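Local coordinates for protein porin B (Pseudomonas putida, PDB 4GEY) that forms an outer-membrane beta-barrel channel that probably carries glucose and related sugars into the periplasm of this pseudomonad, at residues A[182-195]-A[206-218]. The protein carries 2 engineered substitutions. Sequence-based numbering, arbitrary orientation.
With BGC (beta-D-glucopyranose), chain B; C8E ((hydroxyethyloxy)tri(ethyloxy)octane), chain C.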
loop_
_atom_site.group_PDB
_atom_site.type_symbol
_atom_site.label_atom_id
_atom_site.label_comp_id
_atom_site.label_asym_id
_atom_site.label_seq_id
_atom_site.Cartn_x
_atom_site.Cartn_y
_atom_site.Cartn_z
ATOM N N ILE A 182 -4.577 -4.978 10.929
ATOM C CA ILE A 182 -3.511 -4.919 11.945
ATOM C C ILE A 182 -2.194 -4.319 11.432
ATOM O O ILE A 182 -1.409 -3.761 12.206
ATOM C CB ILE A 182 -3.185 -6.318 12.562
ATOM C CG1 ILE A 182 -2.613 -7.256 11.494
ATOM C CG2 ILE A 182 -4.410 -6.932 13.214
ATOM C CD1 ILE A 182 -2.045 -8.524 12.026
ATOM N N TRP A 183 -1.948 -4.456 10.135
ATOM C CA TRP A 183 -0.703 -4.002 9.512
ATOM C C TRP A 183 -1.047 -2.686 8.848
ATOM O O TRP A 183 -1.954 -2.623 8.022
ATOM C CB TRP A 183 -0.220 -5.070 8.506
ATOM C CG TRP A 183 0.902 -4.718 7.533
ATOM C CD1 TRP A 183 0.971 -3.631 6.704
ATOM C CD2 TRP A 183 2.063 -5.507 7.242
ATOM N NE1 TRP A 183 2.113 -3.683 5.940
ATOM C CE2 TRP A 183 2.797 -4.826 6.250
ATOM C CE3 TRP A 183 2.559 -6.713 7.735
ATOM C CZ2 TRP A 183 4.000 -5.305 5.750
ATOM C CZ3 TRP A 183 3.757 -7.192 7.233
ATOM C CH2 TRP A 183 4.464 -6.488 6.253
ATOM N N TYR A 184 -0.351 -1.624 9.222
ATOM C CA TYR A 184 -0.724 -0.290 8.756
ATOM C C TYR A 184 0.412 0.400 8.014
ATOM O O TYR A 184 1.366 0.861 8.621
ATOM C CB TYR A 184 -1.122 0.591 9.940
ATOM C CG TYR A 184 -2.102 -0.032 10.911
ATOM C CD1 TYR A 184 -3.159 -0.823 10.469
ATOM C CD2 TYR A 184 -1.977 0.183 12.276
ATOM C CE1 TYR A 184 -4.059 -1.388 11.364
ATOM C CE2 TYR A 184 -2.873 -0.371 13.173
ATOM C CZ TYR A 184 -3.906 -1.154 12.714
ATOM O OH TYR A 184 -4.783 -1.707 13.614
ATOM N N ASN A 185 0.305 0.492 6.701
ATOM C CA ASN A 185 1.273 1.253 5.934
ATOM C C ASN A 185 1.130 2.755 6.141
ATOM O O ASN A 185 0.177 3.227 6.791
ATOM C CB ASN A 185 1.108 0.953 4.443
ATOM C CG ASN A 185 1.329 -0.516 4.110
ATOM O OD1 ASN A 185 2.262 -1.144 4.600
ATOM N ND2 ASN A 185 0.466 -1.065 3.277
ATOM N N TRP A 186 2.100 3.487 5.583
ATOM C CA TRP A 186 1.953 4.907 5.255
ATOM C C TRP A 186 0.510 5.154 4.842
ATOM O O TRP A 186 0.035 4.545 3.889
ATOM C CB TRP A 186 2.868 5.254 4.081
ATOM C CG TRP A 186 2.718 6.661 3.570
ATOM C CD1 TRP A 186 1.593 7.232 3.012
ATOM C CD2 TRP A 186 3.728 7.681 3.546
ATOM N NE1 TRP A 186 1.841 8.530 2.674
ATOM C CE2 TRP A 186 3.144 8.834 2.980
ATOM C CE3 TRP A 186 5.073 7.729 3.948
ATOM C CZ2 TRP A 186 3.846 10.018 2.805
ATOM C CZ3 TRP A 186 5.768 8.906 3.782
ATOM C CH2 TRP A 186 5.155 10.039 3.217
ATOM N N PRO A 187 -0.164 6.116 5.479
ATOM C CA PRO A 187 0.432 7.175 6.297
ATOM C C PRO A 187 0.310 6.967 7.795
ATOM O O PRO A 187 0.476 7.952 8.514
ATOM C CB PRO A 187 -0.434 8.375 5.932
ATOM C CG PRO A 187 -1.809 7.752 5.730
ATOM C CD PRO A 187 -1.606 6.346 5.255
ATOM N N VAL A 188 0.007 5.757 8.261
ATOM C CA VAL A 188 -0.103 5.511 9.697
ATOM C C VAL A 188 1.289 5.227 10.248
ATOM O O VAL A 188 2.078 4.544 9.600
ATOM C CB VAL A 188 -1.033 4.299 10.013
ATOM C CG1 VAL A 188 -1.150 4.065 11.513
ATOM C CG2 VAL A 188 -2.400 4.503 9.430
ATOM N N SER A 189 1.602 5.753 11.428
ATOM C CA SER A 189 2.858 5.392 12.085
ATOM C C SER A 189 2.596 4.599 13.358
ATOM O O SER A 189 1.495 4.648 13.909
ATOM C CB SER A 189 3.695 6.627 12.412
ATOM O OG SER A 189 3.250 7.227 13.616
ATOM N N GLN A 190 3.622 3.868 13.801
ATOM C CA GLN A 190 3.595 3.046 15.013
ATOM C C GLN A 190 5.019 2.961 15.518
ATOM O O GLN A 190 5.971 3.076 14.738
ATOM C CB GLN A 190 3.182 1.605 14.714
ATOM C CG GLN A 190 1.811 1.405 14.160
ATOM C CD GLN A 190 1.850 0.589 12.903
ATOM O OE1 GLN A 190 2.658 0.846 12.004
ATOM N NE2 GLN A 190 0.988 -0.422 12.831
ATOM N N TRP A 191 5.175 2.710 16.813
ATOM C CA TRP A 191 6.504 2.489 17.345
ATOM C C TRP A 191 7.056 1.217 16.729
ATOM O O TRP A 191 6.362 0.201 16.650
ATOM C CB TRP A 191 6.478 2.409 18.874
ATOM C CG TRP A 191 6.289 3.739 19.535
ATOM C CD1 TRP A 191 5.198 4.158 20.230
ATOM C CD2 TRP A 191 7.216 4.836 19.545
ATOM N NE1 TRP A 191 5.389 5.441 20.689
ATOM C CE2 TRP A 191 6.618 5.882 20.275
ATOM C CE3 TRP A 191 8.493 5.032 19.011
ATOM C CZ2 TRP A 191 7.254 7.104 20.490
ATOM C CZ3 TRP A 191 9.126 6.251 19.226
ATOM C CH2 TRP A 191 8.504 7.270 19.962
ATOM N N ALA A 192 8.296 1.271 16.267
ATOM C CA ALA A 192 8.868 0.122 15.584
ATOM C C ALA A 192 10.381 0.068 15.675
ATOM O O ALA A 192 11.055 1.095 15.827
ATOM C CB ALA A 192 8.445 0.110 14.154
ATOM N N LEU A 193 10.892 -1.157 15.601
ATOM C CA LEU A 193 12.312 -1.435 15.545
ATOM C C LEU A 193 12.554 -2.375 14.370
ATOM O O LEU A 193 11.905 -3.415 14.249
ATOM C CB LEU A 193 12.762 -2.093 16.847
ATOM C CG LEU A 193 14.245 -2.471 16.959
ATOM C CD1 LEU A 193 15.130 -1.234 16.796
ATOM C CD2 LEU A 193 14.539 -3.199 18.272
ATOM N N ARG A 194 13.482 -2.011 13.494
ATOM C CA ARG A 194 13.779 -2.832 12.327
ATOM C C ARG A 194 15.280 -3.064 12.184
ATOM O O ARG A 194 16.043 -2.113 12.041
ATOM C CB ARG A 194 13.221 -2.186 11.049
ATOM C CG ARG A 194 13.444 -3.026 9.809
ATOM C CD ARG A 194 14.223 -2.282 8.740
ATOM N NE ARG A 194 15.421 -1.635 9.259
ATOM C CZ ARG A 194 16.169 -0.790 8.557
ATOM N NH1 ARG A 194 15.841 -0.503 7.309
ATOM N NH2 ARG A 194 17.238 -0.235 9.102
ATOM N N VAL A 195 15.699 -4.328 12.219
ATOM C CA VAL A 195 17.124 -4.677 12.120
ATOM C C VAL A 195 17.419 -5.341 10.772
ATOM O O VAL A 195 16.698 -6.242 10.331
ATOM C CB VAL A 195 17.595 -5.590 13.288
ATOM C CG1 VAL A 195 19.036 -5.966 13.116
ATOM C CG2 VAL A 195 17.406 -4.903 14.636
ATOM N N GLN A 206 16.147 -9.252 6.986
ATOM C CA GLN A 206 15.685 -8.285 7.979
ATOM C C GLN A 206 14.495 -8.796 8.754
ATOM O O GLN A 206 13.698 -9.596 8.252
ATOM C CB GLN A 206 15.331 -6.951 7.326
ATOM C CG GLN A 206 14.213 -6.998 6.313
ATOM C CD GLN A 206 13.884 -5.600 5.809
ATOM O OE1 GLN A 206 14.446 -4.613 6.294
ATOM N NE2 GLN A 206 12.973 -5.503 4.836
ATOM N N VAL A 207 14.382 -8.316 9.983
ATOM C CA VAL A 207 13.273 -8.670 10.858
ATOM C C VAL A 207 12.901 -7.393 11.586
ATOM O O VAL A 207 13.732 -6.495 11.726
ATOM C CB VAL A 207 13.672 -9.793 11.865
ATOM C CG1 VAL A 207 14.897 -9.390 12.668
ATOM C CG2 VAL A 207 12.519 -10.141 12.798
ATOM N N GLY A 208 11.655 -7.294 12.028
ATOM C CA GLY A 208 11.214 -6.112 12.738
ATOM C C GLY A 208 10.193 -6.429 13.807
ATOM O O GLY A 208 9.635 -7.521 13.848
ATOM N N ALA A 209 9.957 -5.462 14.684
ATOM C CA ALA A 209 8.908 -5.580 15.687
ATOM C C ALA A 209 8.121 -4.270 15.719
ATOM O O ALA A 209 8.668 -3.212 16.040
ATOM C CB ALA A 209 9.502 -5.895 17.041
ATOM N N PHE A 210 6.843 -4.345 15.356
ATOM C CA PHE A 210 5.982 -3.168 15.287
ATOM C C PHE A 210 4.901 -3.244 16.347
ATOM O O PHE A 210 4.220 -4.267 16.487
ATOM C CB PHE A 210 5.320 -3.050 13.910
ATOM C CG PHE A 210 6.286 -2.813 12.792
ATOM C CD1 PHE A 210 7.106 -3.836 12.330
ATOM C CD2 PHE A 210 6.370 -1.574 12.191
ATOM C CE1 PHE A 210 7.998 -3.606 11.299
ATOM C CE2 PHE A 210 7.267 -1.341 11.165
ATOM C CZ PHE A 210 8.077 -2.357 10.719
ATOM N N GLU A 211 4.764 -2.167 17.109
ATOM C CA GLU A 211 3.638 -2.023 18.000
ATOM C C GLU A 211 2.392 -2.180 17.140
ATOM O O GLU A 211 2.299 -1.585 16.073
ATOM C CB GLU A 211 3.664 -0.640 18.635
ATOM C CG GLU A 211 2.306 -0.124 19.042
ATOM C CD GLU A 211 2.315 1.362 19.294
ATOM O OE1 GLU A 211 3.085 2.074 18.607
ATOM O OE2 GLU A 211 1.559 1.812 20.186
ATOM N N GLN A 212 1.456 -3.009 17.587
ATOM C CA GLN A 212 0.216 -3.223 16.858
ATOM C C GLN A 212 -0.926 -2.702 17.738
ATOM O O GLN A 212 -1.232 -3.263 18.797
ATOM C CB GLN A 212 0.096 -4.700 16.426
ATOM C CG GLN A 212 -1.225 -5.413 16.669
ATOM C CD GLN A 212 -2.400 -4.797 15.934
ATOM O OE1 GLN A 212 -2.226 -3.987 15.017
ATOM N NE2 GLN A 212 -3.617 -5.172 16.349
ATOM N N ASN A 213 -1.513 -1.590 17.302
ATOM C CA ASN A 213 -2.363 -0.762 18.158
ATOM C C ASN A 213 -3.441 -0.062 17.345
ATOM O O ASN A 213 -3.224 1.047 16.873
ATOM C CB ASN A 213 -1.490 0.293 18.852
ATOM C CG ASN A 213 -2.268 1.176 19.828
ATOM O OD1 ASN A 213 -3.503 1.158 19.885
ATOM N ND2 ASN A 213 -1.528 1.968 20.602
ATOM N N PRO A 214 -4.612 -0.705 17.200
ATOM C CA PRO A 214 -5.748 -0.241 16.382
ATOM C C PRO A 214 -6.175 1.194 16.666
ATOM O O PRO A 214 -6.727 1.838 15.778
ATOM C CB PRO A 214 -6.880 -1.186 16.779
ATOM C CG PRO A 214 -6.200 -2.408 17.232
ATOM C CD PRO A 214 -4.909 -1.975 17.879
ATOM N N SER A 215 -5.922 1.690 17.874
ATOM C CA SER A 215 -6.280 3.061 18.197
ATOM C C SER A 215 -5.508 4.084 17.345
ATOM O O SER A 215 -5.937 5.230 17.208
ATOM C CB SER A 215 -6.109 3.341 19.694
ATOM O OG SER A 215 -4.791 3.766 19.984
ATOM N N ASN A 216 -4.382 3.668 16.766
ATOM C CA ASN A 216 -3.679 4.503 15.788
ATOM C C ASN A 216 -4.549 4.865 14.589
ATOM O O ASN A 216 -4.301 5.858 13.929
ATOM C CB ASN A 216 -2.409 3.823 15.292
ATOM C CG ASN A 216 -1.196 4.172 16.130
ATOM O OD1 ASN A 216 -0.905 5.355 16.367
ATOM N ND2 ASN A 216 -0.472 3.143 16.585
ATOM N N LEU A 217 -5.572 4.057 14.318
ATOM C CA LEU A 217 -6.462 4.294 13.190
ATOM C C LEU A 217 -7.506 5.375 13.491
ATOM O O LEU A 217 -8.001 6.029 12.578
ATOM C CB LEU A 217 -7.145 2.991 12.758
ATOM C CG LEU A 217 -6.238 1.853 12.273
ATOM C CD1 LEU A 217 -7.048 0.647 11.818
ATOM C CD2 LEU A 217 -5.282 2.303 11.171
ATOM N N GLU A 218 -7.826 5.566 14.768
ATOM C CA GLU A 218 -8.833 6.545 15.181
ATOM C C GLU A 218 -8.389 7.967 14.875
ATOM O O GLU A 218 -7.294 8.363 15.275
ATOM C CB GLU A 218 -9.095 6.433 16.689
ATOM C CG GLU A 218 -9.644 5.091 17.120
ATOM C CD GLU A 218 -9.635 4.911 18.636
ATOM O OE1 GLU A 218 -9.551 3.743 19.085
ATOM O OE2 GLU A 218 -9.717 5.925 19.373
HETATM C C2 BGC B . -4.434 4.342 1.601
HETATM C C3 BGC B . -3.188 4.006 1.063
HETATM C C4 BGC B . -2.285 3.450 2.069
HETATM C C5 BGC B . -2.886 2.226 2.826
HETATM C C6 BGC B . -2.190 1.826 3.920
HETATM C C1 BGC B . -5.113 3.203 2.162
HETATM O O1 BGC B . -6.324 3.628 2.678
HETATM O O2 BGC B . -5.261 4.930 0.544
HETATM O O3 BGC B . -2.607 5.206 0.447
HETATM O O4 BGC B . -1.075 3.120 1.449
HETATM O O5 BGC B . -4.304 2.629 3.219
HETATM O O6 BGC B . -2.314 2.528 5.111
HETATM C C1 C8E C . 10.887 -16.707 5.132
HETATM C C2 C8E C . 11.491 -15.440 5.706
HETATM C C3 C8E C . 12.998 -15.483 5.495
HETATM C C4 C8E C . 13.753 -15.360 6.813
HETATM C C5 C8E C . 14.799 -14.255 6.756
HETATM C C6 C8E C . 14.706 -13.388 8.008
HETATM C C7 C8E C . 15.945 -13.545 8.879
HETATM C C8 C8E C . 15.998 -12.534 10.021
HETATM O O9 C8E C . 17.087 -11.652 9.819
HETATM C C10 C8E C . 17.628 -11.152 11.031
HETATM C C11 C8E C . 18.696 -10.087 10.775
HETATM O O12 C8E C . 19.552 -9.972 11.898
#
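An antiparallel beta hairpin in the wall of the OprB barrel, strands 190-198 and 203-212, makes this contact together with the loops that run inward from it. Along the ladder L193 pairs with A209 and V195 with V207, each couple exchanging two backbone hydrogen bonds; the axes of 190-195 and 206-212 come within 4.7 Å. L193, A209, V195 and V207 face outward, where V207 CG1 touches the bound detergent C8E. On the other face A192 CB sits 3.3 Å from F210 CD2, and R194, its chain bent, brings CD to 3.4 Å from Q206 OE1; the guanidinium goes on to salt bridges with D146 and D157, and Q206 NE2 bonds to D157 O and E238 OE1.

Past the last bridge, the E211 carboxylate replaces a backbone acceptor. E211 N donates to W191 O, but W191 N turns to E211 OE1, at 2.8 Å, a bond of 162° at hydrogen. E211 CG lies roughly opposite its backbone N (chi1 153°) and the chain runs out extended, carrying OE1 across to W191, while N213 ND2, also bonded to S228 O, meets E211 OE2 from above the carboxylate plane.

Further in, L217 CD2 makes a CH-pi contact over one face of Y184, 3.7 Å from the ring centroid; I182 O lies over the opposite face. Y184 OH bonds to G181 O and lies 3.3 Å from P214 CA. Replacing Y184 by alanine would probably open a gap beside L217 and P214 and leave G181 O without this donor. Just after Y184, N185-P187 line the glucose pocket, where BGC O4 makes a weak 3.0 Å hydrogen bond to W186 O.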